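Local structure of Alr4995 protein (Nostoc sp., 6LRG) at residues Arg4-Met9 with Leu267-Pro272; Val38-Gly43 with Glu249-Glu254; Leu8-Asp13 with Asp55-Gln60; Ser140-His145 with Gly311-Val316. The protein probably breaks down arginine to ornithine and ammonia in an N-terminal guanidine-modifying domain and passes ornithine on to proline with a C-terminal Rossmann-fold region. All coordinates share one frame; numbering follows the deposited sequence.

Contact 1 (Arg4-Met9 with Leu267-Pro272); sequences RIRFLM and LRVTEP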
loop_
_atom_site.group_PDB
_atom_site.type_symbol
_atom_site.label_atom_id
_atom_site.label_comp_id
_atom_site.label_asym_id
_atom_site.label_seq_id
_atom_site.Cartn_x
_atom_site.Cartn_y
_atom_site.Cartn_z
ATOM N N ARG B 4 -64.641 12.784 13.822
ATOM C CA ARG B 4 -64.863 13.372 12.501
ATOM C C ARG B 4 -63.577 13.954 11.892
ATOM O O ARG B 4 -63.401 15.176 11.825
ATOM C CB ARG B 4 -65.936 14.464 12.582
ATOM C CG ARG B 4 -67.339 13.949 12.923
ATOM C CD ARG B 4 -68.390 15.070 12.852
ATOM N NE ARG B 4 -68.123 16.026 11.774
ATOM C CZ ARG B 4 -68.219 17.347 11.909
ATOM N NH1 ARG B 4 -67.953 18.144 10.875
ATOM N NH2 ARG B 4 -68.586 17.869 13.079
ATOM N N ILE B 5 -62.688 13.074 11.441
ATOM C CA ILE B 5 -61.417 13.495 10.854
ATOM C C ILE B 5 -61.567 13.856 9.381
ATOM O O ILE B 5 -62.240 13.144 8.640
ATOM C CB ILE B 5 -60.350 12.389 10.967
ATOM C CG1 ILE B 5 -60.363 11.745 12.355
ATOM C CG2 ILE B 5 -58.971 12.940 10.640
ATOM C CD1 ILE B 5 -59.369 10.599 12.488
ATOM N N ARG B 6 -60.938 14.951 8.957
ATOM C CA ARG B 6 -60.943 15.350 7.554
ATOM C C ARG B 6 -59.539 15.256 6.967
ATOM O O ARG B 6 -58.579 15.721 7.569
ATOM C CB ARG B 6 -61.456 16.785 7.360
ATOM C CG ARG B 6 -62.715 17.185 8.116
ATOM C CD ARG B 6 -63.153 18.603 7.731
ATOM N NE ARG B 6 -63.766 18.640 6.406
ATOM C CZ ARG B 6 -65.069 18.466 6.178
ATOM N NH1 ARG B 6 -65.912 18.244 7.189
ATOM N NH2 ARG B 6 -65.537 18.512 4.934
ATOM N N PHE B 7 -59.436 14.683 5.772
ATOM C CA PHE B 7 -58.199 14.688 5.013
ATOM C C PHE B 7 -58.379 15.429 3.706
ATOM O O PHE B 7 -59.440 15.376 3.094
ATOM C CB PHE B 7 -57.732 13.270 4.728
ATOM C CG PHE B 7 -57.178 12.579 5.919
ATOM C CD1 PHE B 7 -58.012 11.874 6.775
ATOM C CD2 PHE B 7 -55.816 12.635 6.192
ATOM C CE1 PHE B 7 -57.495 11.232 7.892
ATOM C CE2 PHE B 7 -55.295 11.999 7.303
ATOM C CZ PHE B 7 -56.132 11.295 8.157
ATOM N N LEU B 8 -57.330 16.121 3.279
ATOM C CA LEU B 8 -57.337 16.785 1.990
ATOM C C LEU B 8 -56.557 15.964 0.983
ATOM O O LEU B 8 -55.408 15.621 1.245
ATOM C CB LEU B 8 -56.736 18.175 2.108
ATOM C CG LEU B 8 -56.695 18.964 0.807
ATOM C CD1 LEU B 8 -58.120 19.258 0.341
ATOM C CD2 LEU B 8 -55.908 20.230 1.014
ATOM N N MET B 9 -57.180 15.639 -0.151
ATOM C CA MET B 9 -56.506 14.932 -1.248
ATOM C C MET B 9 -56.739 15.636 -2.583
ATOM O O MET B 9 -57.503 16.600 -2.655
ATOM C CB MET B 9 -56.981 13.476 -1.343
ATOM C CG MET B 9 -56.620 12.639 -0.139
ATOM S SD MET B 9 -57.114 10.914 -0.299
ATOM C CE MET B 9 -56.256 10.446 -1.801
ATOM N N LEU B 267 -53.423 15.099 3.472
ATOM C CA LEU B 267 -53.103 16.136 4.437
ATOM C C LEU B 267 -54.204 16.194 5.472
ATOM O O LEU B 267 -55.316 16.637 5.181
ATOM C CB LEU B 267 -52.940 17.498 3.753
ATOM C CG LEU B 267 -52.783 18.713 4.682
ATOM C CD1 LEU B 267 -51.562 18.577 5.566
ATOM C CD2 LEU B 267 -52.678 19.989 3.890
ATOM N N ARG B 268 -53.909 15.741 6.682
ATOM C CA ARG B 268 -54.890 15.824 7.752
ATOM C C ARG B 268 -55.125 17.274 8.175
ATOM O O ARG B 268 -54.228 17.918 8.702
ATOM C CB ARG B 268 -54.448 14.982 8.948
ATOM C CG ARG B 268 -55.411 15.037 10.129
ATOM C CD ARG B 268 -55.074 13.982 11.166
ATOM N NE ARG B 268 -55.892 14.090 12.374
ATOM C CZ ARG B 268 -56.207 13.056 13.149
ATOM N NH1 ARG B 268 -55.787 11.831 12.833
ATOM N NH2 ARG B 268 -56.941 13.244 14.236
ATOM N N VAL B 269 -56.341 17.777 7.964
ATOM C CA VAL B 269 -56.663 19.160 8.304
ATOM C C VAL B 269 -57.442 19.297 9.635
ATOM O O VAL B 269 -57.741 20.411 10.076
ATOM C CB VAL B 269 -57.452 19.819 7.151
ATOM C CG1 VAL B 269 -56.660 19.698 5.880
ATOM C CG2 VAL B 269 -58.781 19.132 6.957
ATOM N N THR B 270 -57.739 18.164 10.272
ATOM C CA THR B 270 -58.299 18.106 11.630
ATOM C C THR B 270 -57.219 17.720 12.649
ATOM O O THR B 270 -56.967 16.530 12.860
ATOM C CB THR B 270 -59.459 17.059 11.734
ATOM O OG1 THR B 270 -60.557 17.445 10.899
ATOM C CG2 THR B 270 -59.969 16.937 13.165
ATOM N N GLU B 271 -56.580 18.696 13.293
ATOM C CA GLU B 271 -55.422 18.374 14.136
ATOM C C GLU B 271 -55.596 18.719 15.627
ATOM O O GLU B 271 -56.369 19.613 15.973
ATOM C CB GLU B 271 -54.161 19.067 13.574
ATOM C CG GLU B 271 -53.602 18.469 12.258
ATOM C CD GLU B 271 -53.060 17.033 12.383
ATOM O OE1 GLU B 271 -53.546 16.250 13.230
ATOM O OE2 GLU B 271 -52.147 16.671 11.607
ATOM N N PRO B 272 -54.849 18.009 16.515
ATOM C CA PRO B 272 -54.974 18.136 17.981
ATOM C C PRO B 272 -54.413 19.425 18.598
ATOM O O PRO B 272 -53.216 19.432 18.899
ATOM C CB PRO B 272 -54.154 16.935 18.496
ATOM C CG PRO B 272 -53.091 16.730 17.436
ATOM C CD PRO B 272 -53.842 16.981 16.149
#
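The antiparallel side of a three-stranded mixed sheet, ordered 53-56, 6-9, 267-268 and consistent with one blade of the propeller of guanidine-modifying enzymes, sets Phe7 beside Arg268 as a non-hydrogen-bonded pair, CA to CA 4.4 Å. Next to it Leu8 N donates to Leu267 O at 2.8 Å and 164°, whereas the return bond from Leu267 N is weak. Beyond the pairing the chains stay linked: Val269 N donates to Arg6 O at 3.1 Å, and Arg6 N to the hydroxyl oxygen Thr270 OG1 at 3.2 Å.

Among the side chains, that of Arg268 runs along the partner strand and touches both Phe7 and Ile5. Its CG stands opposite the backbone N (chi1 179°) and the chain stays extended to NE, which carries the guanidinium past Phe7 to Ile5. On the way Arg268 CB meets Phe7 CE2 at 3.5 Å. Ile5 CG2 then sits 3.7 Å above the guanidinium plane of Arg268, over its centre. Within that plane Arg268 NE donates to Thr270 O at 2.7 Å and 171°, a nearly straight bond that fixes the group's rotation. Glu271, also paired with Arg127, lies out of the plane and adds charge alone. With a leucine in place of Arg268, Thr270 O would probably lose its side-chain donor and Ile5 CG2 the flat surface against it. Joining the first strand to one some 260 residues later fits the way a closed propeller completes a blade.

Contact 2 (Val38-Gly43 with Glu249-Glu254); sequences VEQWQG and ETPLTE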
loop_
_atom_site.group_PDB
_atom_site.type_symbol
_atom_site.label_atom_id
_atom_site.label_comp_id
_atom_site.label_asym_id
_atom_site.label_seq_id
_atom_site.Cartn_x
_atom_site.Cartn_y
_atom_site.Cartn_z
ATOM N N VAL B 38 -54.627 6.512 -11.493
ATOM C CA VAL B 38 -56.018 6.758 -11.139
ATOM C C VAL B 38 -56.572 5.627 -10.284
ATOM O O VAL B 38 -57.266 5.870 -9.299
ATOM C CB VAL B 38 -56.895 6.933 -12.389
ATOM C CG1 VAL B 38 -58.370 6.859 -12.020
ATOM C CG2 VAL B 38 -56.584 8.260 -13.071
ATOM N N GLU B 39 -56.246 4.390 -10.630
ATOM C CA GLU B 39 -56.814 3.260 -9.897
ATOM C C GLU B 39 -56.126 3.009 -8.559
ATOM O O GLU B 39 -56.780 2.644 -7.585
ATOM C CB GLU B 39 -56.787 1.986 -10.753
ATOM C CG GLU B 39 -57.624 2.089 -12.039
ATOM C CD GLU B 39 -59.133 2.235 -11.784
ATOM O OE1 GLU B 39 -59.609 1.939 -10.657
ATOM O OE2 GLU B 39 -59.845 2.662 -12.723
ATOM N N GLN B 40 -54.813 3.209 -8.493
ATOM C CA GLN B 40 -54.130 3.114 -7.205
ATOM C C GLN B 40 -54.576 4.243 -6.273
ATOM O O GLN B 40 -54.790 4.028 -5.077
ATOM C CB GLN B 40 -52.619 3.146 -7.386
ATOM C CG GLN B 40 -52.032 1.866 -7.922
ATOM C CD GLN B 40 -50.581 2.030 -8.346
ATOM O OE1 GLN B 40 -49.991 3.106 -8.196
ATOM N NE2 GLN B 40 -49.998 0.960 -8.880
ATOM N N TRP B 41 -54.733 5.440 -6.833
ATOM C CA TRP B 41 -55.213 6.588 -6.068
ATOM C C TRP B 41 -56.600 6.320 -5.484
ATOM O O TRP B 41 -56.895 6.720 -4.357
ATOM C CB TRP B 41 -55.242 7.845 -6.942
ATOM C CG TRP B 41 -55.510 9.112 -6.180
ATOM C CD1 TRP B 41 -54.582 9.924 -5.587
ATOM C CD2 TRP B 41 -56.786 9.724 -5.936
ATOM N NE1 TRP B 41 -55.199 10.996 -4.987
ATOM C CE2 TRP B 41 -56.548 10.903 -5.190
ATOM C CE3 TRP B 41 -58.102 9.392 -6.276
ATOM C CZ2 TRP B 41 -57.576 11.747 -4.778
ATOM C CZ3 TRP B 41 -59.130 10.234 -5.859
ATOM C CH2 TRP B 41 -58.860 11.397 -5.118
ATOM N N GLN B 42 -57.445 5.632 -6.250
ATOM C CA GLN B 42 -58.785 5.284 -5.778
ATOM C C GLN B 42 -58.716 4.355 -4.571
ATOM O O GLN B 42 -59.471 4.517 -3.616
ATOM C CB GLN B 42 -59.608 4.631 -6.897
ATOM C CG GLN B 42 -60.063 5.586 -7.984
ATOM C CD GLN B 42 -61.106 6.579 -7.493
ATOM O OE1 GLN B 42 -61.863 6.288 -6.562
ATOM N NE2 GLN B 42 -61.159 7.756 -8.122
ATOM N N GLY B 43 -57.805 3.388 -4.615
ATOM C CA GLY B 43 -57.665 2.429 -3.530
ATOM C C GLY B 43 -57.443 3.139 -2.210
ATOM O O GLY B 43 -58.045 2.799 -1.188
ATOM N N GLU B 249 -52.616 -2.479 3.638
ATOM C CA GLU B 249 -51.767 -2.124 2.504
ATOM C C GLU B 249 -52.627 -1.732 1.306
ATOM O O GLU B 249 -53.846 -1.878 1.351
ATOM C CB GLU B 249 -50.830 -3.284 2.151
ATOM C CG GLU B 249 -49.988 -3.756 3.335
ATOM C CD GLU B 249 -49.273 -5.073 3.075
ATOM O OE1 GLU B 249 -48.302 -5.088 2.283
ATOM O OE2 GLU B 249 -49.686 -6.094 3.665
ATOM N N THR B 250 -51.985 -1.210 0.261
ATOM C CA THR B 250 -52.629 -0.881 -1.016
ATOM C C THR B 250 -51.543 -0.354 -1.942
ATOM O O THR B 250 -50.736 0.476 -1.535
ATOM C CB THR B 250 -53.794 0.176 -0.888
ATOM O OG1 THR B 250 -54.235 0.581 -2.193
ATOM C CG2 THR B 250 -53.355 1.415 -0.107
ATOM N N PRO B 251 -51.504 -0.848 -3.186
ATOM C CA PRO B 251 -50.435 -0.459 -4.113
ATOM C C PRO B 251 -50.433 1.032 -4.422
ATOM O O PRO B 251 -51.492 1.601 -4.705
ATOM C CB PRO B 251 -50.747 -1.273 -5.377
ATOM C CG PRO B 251 -52.188 -1.601 -5.276
ATOM C CD PRO B 251 -52.457 -1.779 -3.808
ATOM N N LEU B 252 -49.250 1.641 -4.370
ATOM C CA LEU B 252 -49.072 3.057 -4.686
ATOM C C LEU B 252 -47.853 3.279 -5.564
ATOM O O LEU B 252 -47.288 4.378 -5.605
ATOM C CB LEU B 252 -48.940 3.864 -3.411
ATOM C CG LEU B 252 -50.281 4.153 -2.765
ATOM C CD1 LEU B 252 -50.055 4.739 -1.398
ATOM C CD2 LEU B 252 -51.066 5.102 -3.657
ATOM N N THR B 253 -47.474 2.224 -6.278
ATOM C CA THR B 253 -46.237 2.181 -7.049
ATOM C C THR B 253 -46.148 3.272 -8.109
ATOM O O THR B 253 -45.056 3.732 -8.438
ATOM C CB THR B 253 -46.062 0.798 -7.726
ATOM O OG1 THR B 253 -46.862 0.726 -8.915
ATOM C CG2 THR B 253 -46.476 -0.321 -6.767
ATOM N N GLU B 254 -47.285 3.709 -8.632
ATOM C CA GLU B 254 -47.257 4.724 -9.678
ATOM C C GLU B 254 -46.910 6.110 -9.110
ATOM O O GLU B 254 -46.583 7.040 -9.854
ATOM C CB GLU B 254 -48.592 4.764 -10.414
ATOM C CG GLU B 254 -48.487 5.231 -11.855
ATOM C CD GLU B 254 -47.779 4.235 -12.762
ATOM O OE1 GLU B 254 -47.650 3.049 -12.382
ATOM O OE2 GLU B 254 -47.355 4.638 -13.868
#
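The flat amide of Gln40 meets Thr253 and Glu254 through its two polar atoms, each used differently. Glu254 N lies in the carbonyl plane and points at a lone pair of Gln40 OE1, 2.8 Å away with an N-H...O angle of 159°. Thr253 OG1 takes the N-H of Gln40 NE2 at 3.1 Å, but stands 18° out of the amide plane. The carboxylate of Glu254 is turned 55° against the amide, which rules out a parallel stack. Helix 34-49 is thereby tied to the segment that leads into the short helix 253-256, in the domain of the dimethylarginine dimethylhydrolase family.

The Gln40 side chain reaches across because it is extended beyond CG. Its stem passes Pro251 O, which lies 3.3 Å from Gln40 CG. The amide is buried, and the two bonds satisfy both its oxygen and one N-H while fixing its flip. Glu254 in turn reaches back to the beginning of helix 34-49, its OE2 accepting from Ser33 N and its OE1 pairing with Arg36. Trp41 points the other way, its ring stacked with Tyr45 and Gln42 NE2 in plane at its edge. Asn230 OD1 holds Leu252 N, while the Leu252 side chain lies about 11 Å from the bound ornithine. Further along the helix Gly43 brings bare backbone to Thr250: a CB built there would clash with Thr250 OG1, which already lies 4.1 Å from Gly43 C.

Contact 3 (Leu8-Asp13 with Asp55-Gln60); sequences LMCPPD and DLVTPQ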
loop_
_atom_site.group_PDB
_atom_site.type_symbol
_atom_site.label_atom_id
_atom_site.label_comp_id
_atom_site.label_asym_id
_atom_site.label_seq_id
_atom_site.Cartn_x
_atom_site.Cartn_y
_atom_site.Cartn_z
ATOM N N LEU B 8 -57.330 16.121 3.279
ATOM C CA LEU B 8 -57.337 16.785 1.990
ATOM C C LEU B 8 -56.557 15.964 0.983
ATOM O O LEU B 8 -55.408 15.621 1.245
ATOM C CB LEU B 8 -56.736 18.175 2.108
ATOM C CG LEU B 8 -56.695 18.964 0.807
ATOM C CD1 LEU B 8 -58.120 19.258 0.341
ATOM C CD2 LEU B 8 -55.908 20.230 1.014
ATOM N N MET B 9 -57.180 15.639 -0.151
ATOM C CA MET B 9 -56.506 14.932 -1.248
ATOM C C MET B 9 -56.739 15.636 -2.583
ATOM O O MET B 9 -57.503 16.600 -2.655
ATOM C CB MET B 9 -56.981 13.476 -1.343
ATOM C CG MET B 9 -56.620 12.639 -0.139
ATOM S SD MET B 9 -57.114 10.914 -0.299
ATOM C CE MET B 9 -56.256 10.446 -1.801
ATOM N N CYS B 10 -56.083 15.156 -3.636
ATOM C CA CYS B 10 -56.234 15.747 -4.959
ATOM C C CYS B 10 -56.165 14.653 -6.021
ATOM O O CYS B 10 -55.196 13.898 -6.070
ATOM C CB CYS B 10 -55.163 16.811 -5.199
ATOM S SG CYS B 10 -55.306 17.763 -6.742
ATOM N N PRO B 11 -57.215 14.547 -6.859
ATOM C CA PRO B 11 -57.289 13.505 -7.890
ATOM C C PRO B 11 -56.188 13.619 -8.948
ATOM O O PRO B 11 -55.829 14.723 -9.362
ATOM C CB PRO B 11 -58.671 13.725 -8.516
ATOM C CG PRO B 11 -59.012 15.128 -8.206
ATOM C CD PRO B 11 -58.414 15.403 -6.864
ATOM N N PRO B 12 -55.656 12.467 -9.380
ATOM C CA PRO B 12 -54.563 12.358 -10.347
ATOM C C PRO B 12 -54.988 12.574 -11.787
ATOM O O PRO B 12 -54.440 11.910 -12.665
ATOM C CB PRO B 12 -54.080 10.922 -10.152
ATOM C CG PRO B 12 -55.276 10.198 -9.659
ATOM C CD PRO B 12 -56.010 11.158 -8.800
ATOM N N ASP B 13 -55.931 13.482 -12.029
ATOM C CA ASP B 13 -56.471 13.681 -13.374
ATOM C C ASP B 13 -55.430 14.233 -14.340
ATOM O O ASP B 13 -55.502 13.969 -15.535
ATOM C CB ASP B 13 -57.695 14.604 -13.343
ATOM C CG ASP B 13 -58.758 14.152 -12.342
ATOM O OD1 ASP B 13 -58.658 13.027 -11.801
ATOM O OD2 ASP B 13 -59.710 14.926 -12.113
ATOM N N ASP B 55 -61.786 15.688 1.685
ATOM C CA ASP B 55 -62.040 16.826 0.815
ATOM C C ASP B 55 -61.075 16.778 -0.355
ATOM O O ASP B 55 -60.022 16.135 -0.273
ATOM C CB ASP B 55 -61.888 18.142 1.577
ATOM C CG ASP B 55 -63.014 18.381 2.566
ATOM O OD1 ASP B 55 -64.126 17.833 2.362
ATOM O OD2 ASP B 55 -62.783 19.120 3.549
ATOM N N LEU B 56 -61.409 17.463 -1.442
ATOM C CA LEU B 56 -60.555 17.406 -2.617
ATOM C C LEU B 56 -60.240 18.791 -3.149
ATOM O O LEU B 56 -61.026 19.715 -2.994
ATOM C CB LEU B 56 -61.196 16.557 -3.716
ATOM C CG LEU B 56 -61.582 15.102 -3.404
ATOM C CD1 LEU B 56 -62.169 14.433 -4.648
ATOM C CD2 LEU B 56 -60.415 14.272 -2.871
ATOM N N VAL B 57 -59.058 18.919 -3.745
ATOM C CA VAL B 57 -58.634 20.122 -4.424
ATOM C C VAL B 57 -58.903 19.922 -5.898
ATOM O O VAL B 57 -58.735 18.821 -6.409
ATOM C CB VAL B 57 -57.122 20.408 -4.205
ATOM C CG1 VAL B 57 -56.628 21.518 -5.132
ATOM C CG2 VAL B 57 -56.845 20.762 -2.755
ATOM N N THR B 58 -59.325 20.972 -6.584
ATOM C CA THR B 58 -59.515 20.896 -8.025
ATOM C C THR B 58 -58.181 20.685 -8.734
ATOM O O THR B 58 -57.301 21.548 -8.653
ATOM C CB THR B 58 -60.175 22.175 -8.565
ATOM O OG1 THR B 58 -61.360 22.449 -7.810
ATOM C CG2 THR B 58 -60.526 22.006 -10.024
ATOM N N PRO B 59 -58.026 19.543 -9.435
ATOM C CA PRO B 59 -56.785 19.301 -10.190
ATOM C C PRO B 59 -56.554 20.372 -11.245
ATOM O O PRO B 59 -57.502 20.989 -11.730
ATOM C CB PRO B 59 -57.005 17.918 -10.832
ATOM C CG PRO B 59 -58.468 17.657 -10.726
ATOM C CD PRO B 59 -58.950 18.400 -9.509
ATOM N N GLN B 60 -55.288 20.605 -11.568
ATOM C CA GLN B 60 -54.899 21.673 -12.474
ATOM C C GLN B 60 -53.898 21.163 -13.508
ATOM O O GLN B 60 -52.929 20.494 -13.155
ATOM C CB GLN B 60 -54.299 22.835 -11.683
ATOM C CG GLN B 60 -55.228 23.410 -10.624
ATOM C CD GLN B 60 -56.441 24.072 -11.231
ATOM O OE1 GLN B 60 -56.367 24.626 -12.323
ATOM N NE2 GLN B 60 -57.566 24.021 -10.530
#
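Leu8 and Met9 run alongside Asp55 and Leu56 as parallel strands, and since helix 34-49 lies between them in sequence, the unit is a beta-alpha-beta crossover. The register rests on two backbone bonds: Met9 N to Asp55 O, 2.9 Å at 171°, and Val57 N to Met9 O, 3.0 Å.

The side chain of Leu8 can be followed outward. CB leaves the sheet on the face it shares with Asp55, and CG, opposite the backbone N (chi1 -180°), turns forward to lie 4.0 Å from Val57 CG2. Leu8 CD1 comes closer to that same Val57 CG2, at 3.7 Å, and also passes Asp55 O and CB. Leu8 CD2 lies 3.9 Å from Val57 CG2, so the whole branched end of Leu8 rests against one valine methyl. Trp100 of helix 93-102 packs on both residues. With an alanine in place of Leu8 the branched end is gone, and Val57 CG2 would probably lose its three carbon contacts from this strand, opening a gap beside Trp100.

On the other face Met9 CB touches Leu56 CD2 at 3.8 Å, and Trp41 of helix 34-49 lies against both side chains. The carboxylate of Asp55 belongs to Arg6, with which it forms a salt bridge. Past the strand ends the chains stay together through prolines: the rings of Pro11 and Pro59 cross at about a right angle, Pro11 CG 3.5 Å from Pro59 CD. The same Pro59 ring also meets a carboxylate, Asp13 OD2 standing 3.3 Å from Pro59 CG.

Contact 4 (Ser140-His145 with Gly311-Val316); sequences SELDSH and GGSFQV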
loop_
_atom_site.group_PDB
_atom_site.type_symbol
_atom_site.label_atom_id
_atom_site.label_comp_id
_atom_site.label_asym_id
_atom_site.label_seq_id
_atom_site.Cartn_x
_atom_site.Cartn_y
_atom_site.Cartn_z
ATOM N N SER B 140 -37.063 22.200 3.262
ATOM C CA SER B 140 -37.312 23.265 4.204
ATOM C C SER B 140 -36.019 23.820 4.769
ATOM O O SER B 140 -35.163 23.074 5.227
ATOM C CB SER B 140 -38.205 22.778 5.329
ATOM O OG SER B 140 -39.410 22.277 4.781
ATOM N N GLU B 141 -35.892 25.139 4.733
ATOM C CA GLU B 141 -34.811 25.825 5.404
ATOM C C GLU B 141 -34.977 25.786 6.924
ATOM O O GLU B 141 -36.084 25.950 7.457
ATOM C CB GLU B 141 -34.728 27.276 4.920
ATOM C CG GLU B 141 -33.364 27.943 5.195
ATOM C CD GLU B 141 -32.262 27.499 4.233
ATOM O OE1 GLU B 141 -31.073 27.771 4.511
ATOM O OE2 GLU B 141 -32.584 26.898 3.187
ATOM N N LEU B 142 -33.867 25.564 7.617
ATOM C CA LEU B 142 -33.823 25.621 9.074
ATOM C C LEU B 142 -34.459 26.877 9.633
ATOM O O LEU B 142 -35.138 26.830 10.662
ATOM C CB LEU B 142 -32.375 25.540 9.554
ATOM C CG LEU B 142 -32.183 25.739 11.058
ATOM C CD1 LEU B 142 -32.909 24.655 11.807
ATOM C CD2 LEU B 142 -30.698 25.742 11.420
ATOM N N ASP B 143 -34.239 27.997 8.952
ATOM C CA ASP B 143 -34.716 29.308 9.404
ATOM C C ASP B 143 -36.245 29.518 9.316
ATOM O O ASP B 143 -36.760 30.511 9.818
ATOM C CB ASP B 143 -34.028 30.406 8.606
ATOM C CG ASP B 143 -32.766 30.914 9.279
ATOM O OD1 ASP B 143 -32.565 30.593 10.465
ATOM O OD2 ASP B 143 -31.983 31.632 8.627
ATOM N N SER B 144 -36.965 28.615 8.659
ATOM C CA SER B 144 -38.423 28.681 8.709
ATOM C C SER B 144 -38.948 28.157 10.057
ATOM O O SER B 144 -40.017 28.563 10.495
ATOM C CB SER B 144 -39.061 27.902 7.546
ATOM O OG SER B 144 -38.816 26.517 7.666
ATOM N N HIS B 145 -38.190 27.286 10.723
ATOM C CA HIS B 145 -38.676 26.647 11.954
ATOM C C HIS B 145 -39.172 27.612 13.044
ATOM O O HIS B 145 -40.193 27.339 13.673
ATOM C CB HIS B 145 -37.597 25.727 12.526
ATOM C CG HIS B 145 -37.313 24.541 11.661
ATOM N ND1 HIS B 145 -36.574 23.462 12.090
ATOM C CD2 HIS B 145 -37.695 24.255 10.395
ATOM C CE1 HIS B 145 -36.505 22.563 11.122
ATOM N NE2 HIS B 145 -37.175 23.025 10.081
ATOM N N GLY B 311 -24.344 21.029 10.707
ATOM C CA GLY B 311 -25.782 20.985 10.928
ATOM C C GLY B 311 -26.470 22.334 11.062
ATOM O O GLY B 311 -27.566 22.413 11.604
ATOM N N GLY B 312 -25.841 23.397 10.574
ATOM C CA GLY B 312 -26.440 24.718 10.633
ATOM C C GLY B 312 -26.760 25.250 9.251
ATOM O O GLY B 312 -26.643 24.521 8.278
ATOM N N SER B 313 -27.187 26.506 9.161
ATOM C CA SER B 313 -27.355 27.158 7.861
ATOM C C SER B 313 -26.767 28.557 7.901
ATOM O O SER B 313 -26.502 29.091 8.972
ATOM C CB SER B 313 -28.832 27.219 7.443
ATOM O OG SER B 313 -29.564 28.089 8.282
ATOM N N PHE B 314 -26.574 29.164 6.736
ATOM C CA PHE B 314 -26.014 30.507 6.703
ATOM C C PHE B 314 -26.778 31.394 5.760
ATOM O O PHE B 314 -27.349 30.933 4.779
ATOM C CB PHE B 314 -24.543 30.487 6.261
ATOM C CG PHE B 314 -24.360 30.002 4.858
ATOM C CD1 PHE B 314 -24.501 30.874 3.774
ATOM C CD2 PHE B 314 -24.093 28.660 4.608
ATOM C CE1 PHE B 314 -24.377 30.410 2.475
ATOM C CE2 PHE B 314 -23.950 28.191 3.304
ATOM C CZ PHE B 314 -24.092 29.070 2.236
ATOM N N GLN B 315 -26.721 32.681 6.028
ATOM C CA GLN B 315 -27.110 33.664 5.044
ATOM C C GLN B 315 -26.020 34.735 4.929
ATOM O O GLN B 315 -25.705 35.403 5.909
ATOM C CB GLN B 315 -28.440 34.289 5.429
ATOM C CG GLN B 315 -28.983 35.247 4.409
ATOM C CD GLN B 315 -30.256 35.913 4.879
ATOM O OE1 GLN B 315 -30.665 35.768 6.041
ATOM N NE2 GLN B 315 -30.893 36.654 3.979
ATOM N N VAL B 316 -25.439 34.897 3.747
ATOM C CA VAL B 316 -24.442 35.952 3.562
ATOM C C VAL B 316 -25.151 37.285 3.414
ATOM O O VAL B 316 -25.802 37.540 2.410
ATOM C CB VAL B 316 -23.537 35.696 2.343
ATOM C CG1 VAL B 316 -22.635 36.886 2.099
ATOM C CG2 VAL B 316 -22.717 34.433 2.559
HETATM O O HOH W 1 -29.217 31.308 8.776
#
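Ser313 points at the 3-10 turn 142-144 and is approached by three side chains, Glu141, Leu142 and Asp143, none of which hydrogen-bonds to it directly. Glu141 starts with CG opposite its backbone N, then bends at chi2 (76°), which swings the carboxylate back until OE1 lies 3.7 Å from Ser313 CB. Leu142 meets the serine with its stem, CB standing 4.0 Å from Ser313 OG, while Leu142 CD2 reaches on to the backbone of Gly312 at 4.4 Å from CA. Asp143 meets the serine through water: the water donates to Asp143 OD2 at 2.8 Å and lies 3.3 Å from Ser313 OG.

The acids are aimed beyond the serine. Arg325 of the second subunit forms salt bridges with Glu141 OE1 and Asp143 OD2, which places this contact at a subunit interface. Within the chain Lys334 also pairs with Asp143 OD2 and Ser336 OG bonds to Asp143 OD1, so the buried carboxylate is probably stabilised as charged. The turn itself is braced at Glu141 O, which accepts from Ser144 N at 3.1 Å and, in its carbonyl plane, from Ser144 OG at 2.8 Å.

Gly311, at phi 115° in a Schellman motif, ends helix 299-310 and lets the chain turn into strand 313-320, an outer strand of a six-stranded mixed sheet within this chain. The turn lies between strand 132-136 and helix 145-152, with Leu142 resting on strands 280-292 and 329-337. Phe314, directed away from the turn, packs instead on helix 299-310.

In the fold
From the N terminus, the first strand opens contacts 1 and 3 together, which share Leu8 and Met9. Contact 3 closes first, at 55-60, after the crossover through helix 34-49. That helix opens contact 2, whose segments alternate with those of contact 3 and which closes at 249-254, wholly within the span of contact 1. Contact 1 then closes at 267-272 on the same sheet as contact 3, and Trp41 links contact 2 to both through Met9 and the Cys10-Pro12 loop. Contact 4 opens after contact 3 has closed, crosses contacts 1 and 2, and lies with its nearest atoms about 13 Å from contact 1, tying the guanidine-modifying domain to the following LOR/SDH region.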